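Local coordinates for protein formyltransferase (Francisella tularensis subsp. tularensis, PDB 4NV1) that belongs to the formyltransferase family and binds dTDP-4-amino-4,6-dideoxyglucose, at residues Asn12-Ile15 with Leu16-Lys20. Numbering follows the deposited sequence.
Sequences NRTI and LSDFK
Ile15 and Phe19, one turn apart, lie side by side and point the same way, the methyl CG2 of Ile15 sitting over one face of the phenyl ring, displaced toward its rim, 4.1 Å from CE1. The torsions explain the meeting: CG2 stands anti to the backbone N of Ile15, while the Phe19 ring swings back toward the start of the helix, its CG anti to its own carbonyl carbon (chi1 -82°). The backbone joins the same two residues, Phe19 N donating to Ile15 O over 3.0 Å, almost straight at 169°. Thr14 and Asp18 are likewise side by side, the Thr14 methyl CG2 3.9 Å from Asp18 OD2, a van der Waals contact; here Asp18 N reaches Thr14 O at 2.8 Å. The first turn shows how a helix start is satisfied by an N-cap. Asn12 OD1 takes the amide of Ile15 at 2.7 Å, the donor tilted out of the amide plane, and also a weak, bent bond from Thr14 N, while Asn12 O opens the regular series by accepting from Leu16 N at 2.8 Å. The helix, 13-24, is the crossover of a beta-alpha-beta unit between parallel strands 4-9 and 29-35, in a Rossmann-like arrangement whose mixed sheet lies under its buried face. With OD1 committed to the cap, the other end of the Asn12 amide serves the pocket: ND2 makes a weak hydrogen bond to O3P of the bound dTDP-4-amino-4,6-dideoxyglucose. Farther out, Ile15 and Phe19 both touch Cys74 of strand 70-74, and Phe19 stacks on Phe162 of helix 147-170. On another side Leu16 packs against Tyr33 and Phe43, and salt bridges tie Arg13 to Glu46 and Lys20 to Glu51.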
ATOM      1  N   ASN A  12      -0.485 -11.419 -24.822  1.00 33.35           N
ATOM      2  CA  ASN A  12       0.501 -10.972 -23.830  1.00 35.02           C
ATOM      3  C   ASN A  12       1.823 -10.736 -24.458  1.00 36.46           C
ATOM      4  O   ASN A  12       2.337 -11.647 -25.083  1.00 36.20           O
ATOM      5  CB  ASN A  12       0.805 -12.064 -22.806  1.00 36.35           C
ATOM      6  CG  ASN A  12       1.685 -11.582 -21.659  1.00 30.64           C
ATOM      7  OD1 ASN A  12       2.915 -11.511 -21.732  1.00 37.63           O
ATOM      8  ND2 ASN A  12       1.030 -11.301 -20.560  1.00 33.03           N
ATOM      9  N   ARG A  13       2.404  -9.565 -24.238  1.00 29.93           N
ATOM     10  CA  ARG A  13       3.659  -9.212 -24.870  1.00 35.44           C
ATOM     11  C   ARG A  13       4.750 -10.115 -24.384  1.00 33.50           C
ATOM     12  O   ARG A  13       5.664 -10.454 -25.140  1.00 37.30           O
ATOM     13  CB  ARG A  13       4.007  -7.771 -24.486  1.00 38.06           C
ATOM     14  CG  ARG A  13       5.476  -7.420 -24.235  1.00 52.37           C
ATOM     15  CD  ARG A  13       6.198  -6.839 -25.452  1.00 62.12           C
ATOM     16  NE  ARG A  13       5.909  -5.406 -25.644  1.00 70.88           N
ATOM     17  CZ  ARG A  13       4.860  -4.879 -26.289  1.00 67.52           C
ATOM     18  NH1 ARG A  13       3.926  -5.619 -26.867  1.00 71.11           N
ATOM     19  NH2 ARG A  13       4.738  -3.564 -26.376  1.00 79.36           N
ATOM     20  N   THR A  14       4.747 -10.399 -23.078  1.00 37.08           N
ATOM     21  CA  THR A  14       5.881 -11.146 -22.522  1.00 39.87           C
ATOM     22  C   THR A  14       5.872 -12.595 -23.023  1.00 37.68           C
ATOM     23  O   THR A  14       6.876 -13.128 -23.492  1.00 36.12           O
ATOM     24  CB  THR A  14       5.917 -11.036 -20.983  1.00 44.52           C
ATOM     25  OG1 THR A  14       6.671  -9.861 -20.668  1.00 44.91           O
ATOM     26  CG2 THR A  14       6.625 -12.223 -20.341  1.00 42.01           C
ATOM     27  N   ILE A  15       4.714 -13.226 -22.903  1.00 38.46           N
ATOM     28  CA  ILE A  15       4.478 -14.537 -23.507  1.00 36.08           C
ATOM     29  C   ILE A  15       4.788 -14.547 -25.004  1.00 40.63           C
ATOM     30  O   ILE A  15       5.473 -15.477 -25.489  1.00 35.43           O
ATOM     31  CB  ILE A  15       3.011 -14.920 -23.275  1.00 36.93           C
ATOM     32  CG1 ILE A  15       2.783 -15.210 -21.782  1.00 38.32           C
ATOM     33  CG2 ILE A  15       2.533 -16.071 -24.176  1.00 41.70           C
ATOM     34  CD1 ILE A  15       3.771 -16.188 -21.148  1.00 38.14           C
ATOM     35  N   LEU A  16       4.325 -13.518 -25.730  1.00 38.75           N
ATOM     36  CA  LEU A  16       4.611 -13.426 -27.181  1.00 40.15           C
ATOM     37  C   LEU A  16       6.119 -13.450 -27.398  1.00 38.72           C
ATOM     38  O   LEU A  16       6.661 -14.195 -28.244  1.00 40.49           O
ATOM     39  CB  LEU A  16       3.992 -12.192 -27.876  1.00 43.43           C
ATOM     40  CG  LEU A  16       4.528 -11.961 -29.311  1.00 42.56           C
ATOM     41  CD1 LEU A  16       4.188 -13.186 -30.159  1.00 45.05           C
ATOM     42  CD2 LEU A  16       4.054 -10.684 -30.018  1.00 42.73           C
ATOM     43  N   SER A  17       6.809 -12.631 -26.615  1.00 36.44           N
ATOM     44  CA  SER A  17       8.280 -12.605 -26.687  1.00 35.75           C
ATOM     45  C   SER A  17       8.995 -13.920 -26.278  1.00 33.92           C
ATOM     46  O   SER A  17      10.005 -14.323 -26.878  1.00 34.37           O
ATOM     47  CB  SER A  17       8.776 -11.450 -25.798  1.00 35.48           C
ATOM     48  OG  SER A  17      10.151 -11.316 -25.998  1.00 25.76           O
ATOM     49  N   ASP A  18       8.507 -14.595 -25.249  1.00 34.36           N
ATOM     50  CA  ASP A  18       9.147 -15.873 -24.832  1.00 33.60           C
ATOM     51  C   ASP A  18       8.998 -17.031 -25.830  1.00 34.25           C
ATOM     52  O   ASP A  18       9.986 -17.678 -26.234  1.00 29.92           O
ATOM     53  CB  ASP A  18       8.685 -16.261 -23.437  1.00 33.60           C
ATOM     54  CG  ASP A  18       9.327 -15.383 -22.349  1.00 39.90           C
ATOM     55  OD1 ASP A  18      10.362 -14.742 -22.629  1.00 47.89           O
ATOM     56  OD2 ASP A  18       8.822 -15.312 -21.203  1.00 41.31           O
ATOM     57  N   PHE A  19       7.763 -17.206 -26.277  1.00 33.35           N
ATOM     58  CA  PHE A  19       7.464 -18.163 -27.300  1.00 33.89           C
ATOM     59  C   PHE A  19       8.302 -18.011 -28.552  1.00 37.11           C
ATOM     60  O   PHE A  19       8.916 -18.991 -29.026  1.00 34.52           O
ATOM     61  CB  PHE A  19       5.976 -18.119 -27.623  1.00 40.88           C
ATOM     62  CG  PHE A  19       5.152 -18.909 -26.666  1.00 41.05           C
ATOM     63  CD1 PHE A  19       5.428 -18.863 -25.282  1.00 46.97           C
ATOM     64  CD2 PHE A  19       4.175 -19.769 -27.141  1.00 41.39           C
ATOM     65  CE1 PHE A  19       4.681 -19.591 -24.366  1.00 45.52           C
ATOM     66  CE2 PHE A  19       3.404 -20.474 -26.234  1.00 47.26           C
ATOM     67  CZ  PHE A  19       3.665 -20.401 -24.858  1.00 51.57           C
ATOM     68  N   LYS A  20       8.361 -16.785 -29.078  1.00 42.30           N
ATOM     69  CA  LYS A  20       9.136 -16.501 -30.297  1.00 40.50           C
ATOM     70  C   LYS A  20      10.530 -17.058 -30.130  1.00 40.83           C
ATOM     71  O   LYS A  20      11.145 -17.660 -31.015  1.00 42.38           O
ATOM     72  CB  LYS A  20       9.291 -14.990 -30.506  1.00 45.82           C
ATOM     73  CG  LYS A  20       8.144 -14.290 -31.199  1.00 45.66           C
ATOM     74  CD  LYS A  20       8.299 -14.258 -32.714  1.00 47.72           C
ATOM     75  CE  LYS A  20       7.419 -13.114 -33.210  1.00 46.02           C
ATOM     76  NZ  LYS A  20       6.812 -13.264 -34.555  1.00 49.25           N
TER